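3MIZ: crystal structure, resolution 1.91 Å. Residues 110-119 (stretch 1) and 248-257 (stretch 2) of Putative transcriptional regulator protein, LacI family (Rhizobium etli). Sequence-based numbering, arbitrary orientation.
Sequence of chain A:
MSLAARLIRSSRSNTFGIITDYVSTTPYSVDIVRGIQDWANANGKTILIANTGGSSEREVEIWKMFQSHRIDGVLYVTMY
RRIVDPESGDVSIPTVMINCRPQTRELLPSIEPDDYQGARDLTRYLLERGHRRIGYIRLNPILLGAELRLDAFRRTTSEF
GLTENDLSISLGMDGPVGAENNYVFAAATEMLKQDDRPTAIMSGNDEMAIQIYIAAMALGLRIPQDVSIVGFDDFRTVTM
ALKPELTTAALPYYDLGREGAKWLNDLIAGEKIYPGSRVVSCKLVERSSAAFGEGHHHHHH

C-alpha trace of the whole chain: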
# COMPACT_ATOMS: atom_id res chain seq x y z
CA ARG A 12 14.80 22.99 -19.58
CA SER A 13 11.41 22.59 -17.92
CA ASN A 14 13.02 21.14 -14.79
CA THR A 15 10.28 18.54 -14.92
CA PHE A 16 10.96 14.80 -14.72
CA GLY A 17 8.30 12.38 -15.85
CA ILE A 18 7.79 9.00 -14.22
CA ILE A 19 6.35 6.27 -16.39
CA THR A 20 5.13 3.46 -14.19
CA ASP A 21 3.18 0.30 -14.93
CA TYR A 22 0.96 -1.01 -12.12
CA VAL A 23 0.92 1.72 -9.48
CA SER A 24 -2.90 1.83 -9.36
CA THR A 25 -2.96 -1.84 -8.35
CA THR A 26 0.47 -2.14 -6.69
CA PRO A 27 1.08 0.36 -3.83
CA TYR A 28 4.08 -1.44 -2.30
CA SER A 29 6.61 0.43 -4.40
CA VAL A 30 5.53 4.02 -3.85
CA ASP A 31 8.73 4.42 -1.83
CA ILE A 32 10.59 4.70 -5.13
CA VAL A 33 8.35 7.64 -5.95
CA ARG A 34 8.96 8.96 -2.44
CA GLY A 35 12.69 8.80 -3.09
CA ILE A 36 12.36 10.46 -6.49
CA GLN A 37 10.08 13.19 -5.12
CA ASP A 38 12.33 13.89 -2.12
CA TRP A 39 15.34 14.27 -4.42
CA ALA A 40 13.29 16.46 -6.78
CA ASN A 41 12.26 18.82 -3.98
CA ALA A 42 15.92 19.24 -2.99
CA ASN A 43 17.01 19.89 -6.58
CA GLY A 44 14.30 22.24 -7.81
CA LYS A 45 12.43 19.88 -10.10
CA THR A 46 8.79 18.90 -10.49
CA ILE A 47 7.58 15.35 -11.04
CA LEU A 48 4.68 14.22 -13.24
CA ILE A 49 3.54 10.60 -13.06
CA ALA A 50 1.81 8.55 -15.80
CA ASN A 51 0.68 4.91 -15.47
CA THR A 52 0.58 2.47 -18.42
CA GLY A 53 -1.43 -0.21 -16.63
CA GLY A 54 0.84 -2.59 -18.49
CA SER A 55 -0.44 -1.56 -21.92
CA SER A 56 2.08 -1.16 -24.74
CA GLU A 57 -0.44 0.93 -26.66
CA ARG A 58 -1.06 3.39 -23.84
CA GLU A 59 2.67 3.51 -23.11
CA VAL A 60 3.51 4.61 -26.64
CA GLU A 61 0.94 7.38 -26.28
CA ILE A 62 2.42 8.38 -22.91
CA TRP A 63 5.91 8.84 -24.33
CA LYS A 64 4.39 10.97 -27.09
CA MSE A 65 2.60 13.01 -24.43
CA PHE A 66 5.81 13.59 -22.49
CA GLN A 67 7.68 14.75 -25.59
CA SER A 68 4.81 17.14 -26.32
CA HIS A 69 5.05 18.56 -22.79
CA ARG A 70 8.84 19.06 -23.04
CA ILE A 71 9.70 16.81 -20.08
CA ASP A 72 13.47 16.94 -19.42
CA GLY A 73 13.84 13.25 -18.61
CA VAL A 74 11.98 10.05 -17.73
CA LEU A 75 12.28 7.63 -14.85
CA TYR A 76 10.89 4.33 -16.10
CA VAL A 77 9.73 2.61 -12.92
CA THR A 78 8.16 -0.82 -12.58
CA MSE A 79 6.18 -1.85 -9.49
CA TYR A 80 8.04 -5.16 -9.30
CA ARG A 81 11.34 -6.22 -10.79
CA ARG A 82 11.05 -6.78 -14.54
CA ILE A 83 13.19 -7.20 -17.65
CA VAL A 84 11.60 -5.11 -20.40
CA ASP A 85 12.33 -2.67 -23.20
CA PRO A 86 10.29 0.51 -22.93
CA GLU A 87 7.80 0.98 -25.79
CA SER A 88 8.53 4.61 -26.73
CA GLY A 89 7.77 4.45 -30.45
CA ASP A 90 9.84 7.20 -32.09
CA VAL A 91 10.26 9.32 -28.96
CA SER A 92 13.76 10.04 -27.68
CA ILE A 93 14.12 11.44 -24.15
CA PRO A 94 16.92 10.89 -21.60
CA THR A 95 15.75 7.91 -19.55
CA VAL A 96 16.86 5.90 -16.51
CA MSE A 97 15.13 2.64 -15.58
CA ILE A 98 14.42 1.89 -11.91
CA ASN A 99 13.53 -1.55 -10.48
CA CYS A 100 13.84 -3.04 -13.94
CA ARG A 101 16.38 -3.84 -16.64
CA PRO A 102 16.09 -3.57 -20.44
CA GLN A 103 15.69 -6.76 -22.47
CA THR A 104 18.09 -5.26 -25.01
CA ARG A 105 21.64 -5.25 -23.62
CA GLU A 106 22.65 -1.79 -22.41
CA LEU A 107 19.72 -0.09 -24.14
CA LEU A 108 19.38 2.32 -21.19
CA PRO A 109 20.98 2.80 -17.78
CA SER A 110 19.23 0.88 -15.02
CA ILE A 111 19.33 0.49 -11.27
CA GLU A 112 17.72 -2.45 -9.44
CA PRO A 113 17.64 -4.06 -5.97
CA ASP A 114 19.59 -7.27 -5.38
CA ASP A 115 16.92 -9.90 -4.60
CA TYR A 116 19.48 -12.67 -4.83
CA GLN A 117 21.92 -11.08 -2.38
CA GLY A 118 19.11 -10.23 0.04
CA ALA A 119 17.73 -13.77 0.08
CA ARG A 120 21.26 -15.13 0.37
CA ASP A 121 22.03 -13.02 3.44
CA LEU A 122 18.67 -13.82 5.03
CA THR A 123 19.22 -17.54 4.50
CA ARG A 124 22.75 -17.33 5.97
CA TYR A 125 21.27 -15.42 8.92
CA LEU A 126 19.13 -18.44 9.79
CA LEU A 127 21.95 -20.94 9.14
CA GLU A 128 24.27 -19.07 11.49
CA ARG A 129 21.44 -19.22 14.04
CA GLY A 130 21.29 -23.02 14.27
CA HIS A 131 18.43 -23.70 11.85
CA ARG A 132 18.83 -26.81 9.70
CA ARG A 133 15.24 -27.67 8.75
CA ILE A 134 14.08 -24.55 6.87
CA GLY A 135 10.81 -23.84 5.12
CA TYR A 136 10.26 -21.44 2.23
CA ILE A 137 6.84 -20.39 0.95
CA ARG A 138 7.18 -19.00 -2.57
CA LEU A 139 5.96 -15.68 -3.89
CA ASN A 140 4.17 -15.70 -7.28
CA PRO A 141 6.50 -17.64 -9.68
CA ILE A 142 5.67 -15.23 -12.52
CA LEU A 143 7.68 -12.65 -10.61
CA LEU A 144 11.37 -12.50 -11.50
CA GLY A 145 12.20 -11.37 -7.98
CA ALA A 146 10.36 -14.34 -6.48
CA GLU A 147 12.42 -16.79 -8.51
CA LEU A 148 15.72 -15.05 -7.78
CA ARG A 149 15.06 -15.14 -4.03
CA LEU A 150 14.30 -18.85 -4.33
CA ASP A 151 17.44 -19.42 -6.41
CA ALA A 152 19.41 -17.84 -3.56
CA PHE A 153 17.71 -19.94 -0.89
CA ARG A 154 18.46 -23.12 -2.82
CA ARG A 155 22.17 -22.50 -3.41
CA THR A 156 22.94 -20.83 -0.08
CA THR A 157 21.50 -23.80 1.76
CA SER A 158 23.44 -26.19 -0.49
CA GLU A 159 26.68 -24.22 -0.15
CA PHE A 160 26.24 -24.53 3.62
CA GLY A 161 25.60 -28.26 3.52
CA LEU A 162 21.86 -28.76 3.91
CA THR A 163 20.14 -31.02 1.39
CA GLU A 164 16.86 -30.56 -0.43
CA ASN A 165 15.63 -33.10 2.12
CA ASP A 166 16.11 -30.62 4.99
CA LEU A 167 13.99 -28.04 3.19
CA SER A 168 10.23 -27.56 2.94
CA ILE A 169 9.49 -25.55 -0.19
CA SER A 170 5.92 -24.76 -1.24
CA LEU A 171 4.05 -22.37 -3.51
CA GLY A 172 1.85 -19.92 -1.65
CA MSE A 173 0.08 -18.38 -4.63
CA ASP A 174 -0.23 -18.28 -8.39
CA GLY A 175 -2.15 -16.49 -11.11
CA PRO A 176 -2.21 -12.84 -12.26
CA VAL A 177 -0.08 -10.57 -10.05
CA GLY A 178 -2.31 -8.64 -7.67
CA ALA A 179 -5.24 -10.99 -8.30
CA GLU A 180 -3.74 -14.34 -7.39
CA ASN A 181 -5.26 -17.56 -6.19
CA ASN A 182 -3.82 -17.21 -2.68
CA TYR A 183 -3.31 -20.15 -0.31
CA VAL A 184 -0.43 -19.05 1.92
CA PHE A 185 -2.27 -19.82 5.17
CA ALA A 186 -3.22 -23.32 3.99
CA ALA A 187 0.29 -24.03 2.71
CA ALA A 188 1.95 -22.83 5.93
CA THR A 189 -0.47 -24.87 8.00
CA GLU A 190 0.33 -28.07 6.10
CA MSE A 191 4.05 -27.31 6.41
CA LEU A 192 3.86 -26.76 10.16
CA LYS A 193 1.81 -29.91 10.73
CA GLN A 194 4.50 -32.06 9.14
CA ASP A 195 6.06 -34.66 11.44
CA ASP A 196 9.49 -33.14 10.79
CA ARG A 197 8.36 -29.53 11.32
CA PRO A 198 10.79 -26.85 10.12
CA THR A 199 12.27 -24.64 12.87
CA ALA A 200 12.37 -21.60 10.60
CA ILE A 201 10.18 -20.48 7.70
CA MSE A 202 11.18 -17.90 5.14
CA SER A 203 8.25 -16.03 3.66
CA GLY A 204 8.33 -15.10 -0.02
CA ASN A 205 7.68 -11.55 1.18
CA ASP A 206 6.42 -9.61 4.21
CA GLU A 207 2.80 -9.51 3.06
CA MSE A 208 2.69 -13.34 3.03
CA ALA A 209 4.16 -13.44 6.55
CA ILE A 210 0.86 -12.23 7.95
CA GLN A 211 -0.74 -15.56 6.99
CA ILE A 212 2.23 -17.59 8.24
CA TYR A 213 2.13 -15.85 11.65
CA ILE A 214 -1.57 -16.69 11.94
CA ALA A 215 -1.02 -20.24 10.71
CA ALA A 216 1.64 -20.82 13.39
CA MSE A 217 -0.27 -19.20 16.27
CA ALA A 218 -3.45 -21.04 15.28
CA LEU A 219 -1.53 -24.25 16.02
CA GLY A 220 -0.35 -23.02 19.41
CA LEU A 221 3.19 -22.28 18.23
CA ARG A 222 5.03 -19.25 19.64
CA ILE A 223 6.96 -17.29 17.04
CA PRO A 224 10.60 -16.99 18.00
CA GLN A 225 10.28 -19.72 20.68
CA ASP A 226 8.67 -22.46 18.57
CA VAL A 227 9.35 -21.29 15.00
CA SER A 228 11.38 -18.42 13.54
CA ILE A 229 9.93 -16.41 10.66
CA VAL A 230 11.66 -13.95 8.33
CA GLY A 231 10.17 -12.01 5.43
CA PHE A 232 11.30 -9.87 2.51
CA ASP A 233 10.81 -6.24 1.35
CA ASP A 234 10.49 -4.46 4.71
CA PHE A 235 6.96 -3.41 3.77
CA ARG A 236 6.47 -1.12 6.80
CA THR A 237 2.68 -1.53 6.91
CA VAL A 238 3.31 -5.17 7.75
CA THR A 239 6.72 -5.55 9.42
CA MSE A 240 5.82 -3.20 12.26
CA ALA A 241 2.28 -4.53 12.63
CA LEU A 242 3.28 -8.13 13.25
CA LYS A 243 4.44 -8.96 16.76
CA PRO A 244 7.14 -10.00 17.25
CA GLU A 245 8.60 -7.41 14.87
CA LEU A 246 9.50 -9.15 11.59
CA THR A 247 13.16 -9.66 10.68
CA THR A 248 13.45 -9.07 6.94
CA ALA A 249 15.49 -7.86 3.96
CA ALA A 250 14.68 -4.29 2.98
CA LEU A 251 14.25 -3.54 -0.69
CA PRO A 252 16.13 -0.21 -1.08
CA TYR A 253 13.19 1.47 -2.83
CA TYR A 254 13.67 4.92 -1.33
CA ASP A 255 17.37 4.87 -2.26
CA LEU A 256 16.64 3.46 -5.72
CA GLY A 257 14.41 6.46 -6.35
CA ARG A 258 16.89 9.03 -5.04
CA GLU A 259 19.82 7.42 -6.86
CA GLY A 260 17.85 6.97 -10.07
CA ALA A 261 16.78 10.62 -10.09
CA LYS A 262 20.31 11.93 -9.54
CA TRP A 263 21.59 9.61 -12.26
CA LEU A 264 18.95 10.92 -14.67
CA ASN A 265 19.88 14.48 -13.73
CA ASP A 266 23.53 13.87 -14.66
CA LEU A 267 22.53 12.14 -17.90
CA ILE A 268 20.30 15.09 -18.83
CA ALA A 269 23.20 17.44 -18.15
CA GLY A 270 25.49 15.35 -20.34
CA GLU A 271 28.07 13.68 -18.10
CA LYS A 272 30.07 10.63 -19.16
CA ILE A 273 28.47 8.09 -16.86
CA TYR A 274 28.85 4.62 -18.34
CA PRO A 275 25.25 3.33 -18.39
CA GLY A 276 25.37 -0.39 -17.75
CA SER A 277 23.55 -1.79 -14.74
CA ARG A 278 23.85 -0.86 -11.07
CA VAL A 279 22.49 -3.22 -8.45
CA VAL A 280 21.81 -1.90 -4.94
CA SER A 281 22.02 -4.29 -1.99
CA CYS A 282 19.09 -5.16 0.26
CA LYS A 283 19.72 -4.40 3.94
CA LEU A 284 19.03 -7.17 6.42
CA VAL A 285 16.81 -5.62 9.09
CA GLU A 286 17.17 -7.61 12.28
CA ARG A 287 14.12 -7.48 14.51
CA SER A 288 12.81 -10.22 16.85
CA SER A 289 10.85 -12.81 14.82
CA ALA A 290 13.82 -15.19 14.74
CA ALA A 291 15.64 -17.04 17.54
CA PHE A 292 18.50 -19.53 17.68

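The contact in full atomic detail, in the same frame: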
# COMPACT_ATOMS: atom_id res chain seq x y z
N SER A 110 20.23 1.44 -15.91
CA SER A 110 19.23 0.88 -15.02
C SER A 110 19.80 0.63 -13.64
O SER A 110 20.99 0.38 -13.47
CB SER A 110 18.68 -0.42 -15.58
OG SER A 110 19.71 -1.38 -15.72
N ILE A 111 18.92 0.73 -12.64
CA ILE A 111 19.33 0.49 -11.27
C ILE A 111 18.23 -0.36 -10.63
O ILE A 111 17.04 -0.03 -10.69
CB ILE A 111 19.55 1.84 -10.53
CG1 ILE A 111 20.14 1.59 -9.15
CG2 ILE A 111 18.25 2.63 -10.47
CD1 ILE A 111 20.74 2.84 -8.49
N GLU A 112 18.64 -1.49 -10.06
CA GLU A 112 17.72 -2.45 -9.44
C GLU A 112 18.20 -2.92 -8.07
O GLU A 112 19.38 -2.77 -7.73
CB GLU A 112 17.63 -3.71 -10.30
CG GLU A 112 17.18 -3.54 -11.74
CD GLU A 112 17.49 -4.80 -12.53
OE1 GLU A 112 18.66 -4.97 -12.93
OE2 GLU A 112 16.57 -5.62 -12.73
N PRO A 113 17.30 -3.54 -7.30
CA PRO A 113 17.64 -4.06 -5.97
C PRO A 113 18.20 -5.46 -6.19
O PRO A 113 17.91 -6.10 -7.21
CB PRO A 113 16.28 -4.08 -5.27
CG PRO A 113 15.37 -4.49 -6.37
CD PRO A 113 15.85 -3.63 -7.54
N ASP A 114 19.00 -5.95 -5.24
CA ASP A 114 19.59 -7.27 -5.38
C ASP A 114 18.83 -8.35 -4.61
O ASP A 114 19.21 -8.73 -3.50
CB ASP A 114 21.04 -7.23 -4.89
CG ASP A 114 21.89 -8.33 -5.49
OD1 ASP A 114 21.37 -9.43 -5.76
OD2 ASP A 114 23.11 -8.09 -5.66
N ASP A 115 17.74 -8.85 -5.20
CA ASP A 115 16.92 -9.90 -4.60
C ASP A 115 17.74 -11.11 -4.20
O ASP A 115 17.55 -11.69 -3.13
CB ASP A 115 15.84 -10.35 -5.58
CG ASP A 115 14.78 -9.30 -5.78
OD1 ASP A 115 13.73 -9.39 -5.11
OD2 ASP A 115 15.01 -8.38 -6.58
N TYR A 116 18.65 -11.51 -5.08
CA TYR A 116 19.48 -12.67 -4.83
C TYR A 116 20.35 -12.49 -3.59
O TYR A 116 20.39 -13.35 -2.70
CB TYR A 116 20.37 -12.94 -6.06
CG TYR A 116 21.08 -14.26 -6.01
CD1 TYR A 116 20.48 -15.42 -6.50
CD2 TYR A 116 22.34 -14.37 -5.44
CE1 TYR A 116 21.12 -16.65 -6.42
CE2 TYR A 116 22.99 -15.60 -5.36
CZ TYR A 116 22.38 -16.73 -5.85
OH TYR A 116 23.02 -17.95 -5.77
N GLN A 117 21.05 -11.36 -3.51
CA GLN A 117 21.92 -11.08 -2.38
C GLN A 117 21.10 -11.03 -1.08
O GLN A 117 21.50 -11.59 -0.07
CB GLN A 117 22.66 -9.76 -2.60
CG GLN A 117 23.25 -9.12 -1.34
CD GLN A 117 22.26 -8.20 -0.65
OE1 GLN A 117 21.60 -7.40 -1.31
NE2 GLN A 117 22.17 -8.30 0.67
N GLY A 118 19.96 -10.35 -1.14
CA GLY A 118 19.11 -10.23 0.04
C GLY A 118 18.66 -11.57 0.56
O GLY A 118 18.72 -11.82 1.77
N ALA A 119 18.20 -12.45 -0.33
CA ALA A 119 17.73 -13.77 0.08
C ALA A 119 18.90 -14.61 0.58
O ALA A 119 18.74 -15.43 1.49
CB ALA A 119 17.03 -14.47 -1.08
N THR A 248 13.62 -8.98 8.39
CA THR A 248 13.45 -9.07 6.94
C THR A 248 14.63 -8.49 6.17
O THR A 248 15.65 -8.12 6.75
CB THR A 248 12.14 -8.32 6.55
OG1 THR A 248 11.80 -8.56 5.18
CG2 THR A 248 12.31 -6.82 6.76
N ALA A 249 14.48 -8.43 4.85
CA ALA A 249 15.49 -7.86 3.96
C ALA A 249 14.78 -6.68 3.32
O ALA A 249 13.74 -6.84 2.68
CB ALA A 249 15.91 -8.88 2.90
N ALA A 250 15.32 -5.48 3.51
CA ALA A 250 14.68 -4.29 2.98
C ALA A 250 15.02 -4.00 1.54
O ALA A 250 16.20 -3.89 1.18
CB ALA A 250 15.04 -3.09 3.83
N LEU A 251 14.00 -3.89 0.70
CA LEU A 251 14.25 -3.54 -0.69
C LEU A 251 14.57 -2.06 -0.56
O LEU A 251 13.82 -1.31 0.08
CB LEU A 251 12.99 -3.75 -1.53
CG LEU A 251 12.63 -5.18 -1.96
CD1 LEU A 251 11.25 -5.18 -2.60
CD2 LEU A 251 13.68 -5.70 -2.93
N PRO A 252 15.70 -1.61 -1.14
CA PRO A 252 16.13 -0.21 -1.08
C PRO A 252 15.36 0.72 -2.03
O PRO A 252 15.95 1.50 -2.78
CB PRO A 252 17.61 -0.31 -1.44
CG PRO A 252 17.61 -1.39 -2.48
CD PRO A 252 16.69 -2.43 -1.87
N TYR A 253 14.04 0.65 -1.97
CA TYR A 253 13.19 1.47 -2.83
C TYR A 253 13.45 2.96 -2.74
O TYR A 253 13.64 3.62 -3.75
CB TYR A 253 11.71 1.18 -2.55
CG TYR A 253 11.22 -0.09 -3.20
CD1 TYR A 253 11.81 -0.55 -4.38
CD2 TYR A 253 10.15 -0.81 -2.68
CE1 TYR A 253 11.35 -1.69 -5.02
CE2 TYR A 253 9.68 -1.96 -3.32
CZ TYR A 253 10.29 -2.39 -4.49
OH TYR A 253 9.82 -3.50 -5.16
N TYR A 254 13.44 3.50 -1.52
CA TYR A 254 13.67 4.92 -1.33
C TYR A 254 15.00 5.33 -1.97
O TYR A 254 15.05 6.32 -2.71
CB TYR A 254 13.67 5.25 0.17
CG TYR A 254 13.86 6.72 0.46
CD1 TYR A 254 12.84 7.64 0.21
CD2 TYR A 254 15.07 7.20 0.96
CE1 TYR A 254 13.03 9.00 0.43
CE2 TYR A 254 15.27 8.56 1.19
CZ TYR A 254 14.24 9.45 0.92
OH TYR A 254 14.45 10.80 1.12
N ASP A 255 16.05 4.57 -1.70
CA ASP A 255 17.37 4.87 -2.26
C ASP A 255 17.41 4.68 -3.77
O ASP A 255 18.11 5.42 -4.47
CB ASP A 255 18.45 4.00 -1.61
CG ASP A 255 18.67 4.34 -0.14
OD1 ASP A 255 18.61 5.53 0.22
OD2 ASP A 255 18.92 3.40 0.64
N LEU A 256 16.68 3.69 -4.28
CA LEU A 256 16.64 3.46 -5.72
C LEU A 256 16.07 4.70 -6.40
O LEU A 256 16.55 5.11 -7.46
CB LEU A 256 15.78 2.25 -6.08
CG LEU A 256 16.40 0.87 -5.88
CD1 LEU A 256 15.35 -0.21 -6.10
CD2 LEU A 256 17.56 0.69 -6.84
N GLY A 257 15.03 5.27 -5.80
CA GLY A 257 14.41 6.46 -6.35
C GLY A 257 15.35 7.65 -6.31
O GLY A 257 15.52 8.35 -7.31

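No hydrogen bond joins these two stretches; they meet through apolar side chains, each keeping its polar bonds to itself or elsewhere in the structure. Strand 110-113 runs nearly antiparallel to helix 253-257, at 173°, with the axes 8.9 Å apart at closest approach.

Strand alternation sets the pattern: Ile111 and Pro113 point toward the second stretch, while Glu112 points away. Leu256 answers both. Its CA-CB bond leaves sideways, but the m,t rotamer (chi1 -78°, chi2 173°) brings the branched end nearer, so that CD2 lies 3.6 Å from Ile111 CG1 and CD1 3.7 Å from Pro113 CD. One leucine thus spans two strand residues, a methyl to each. Ile111, t at both chi angles, packs around its methyl, CG1 closest, CG2 and CD1 each 4.2 Å from Leu256 CD2.

Pro113 is the hub. Its CB also sits 3.9 Å from Leu251 CD2 and 3.8 Å from Pro252 CD, a ring-to-ring contact that needs no rotamer search. Leu251 repeats the m,t solution of Leu256, again turning a sideways start into an inward tip.

Farther along, two small residues meet: Gly118 CA and Ala249 CA are 5.8 Å apart, and Ala249 CB rests 4.2 Å from Gly118 O. Asp114, chi1 t, turns its carboxylate back to cap its own helix, OD1 accepting from Gln117 N at 3.0 Å.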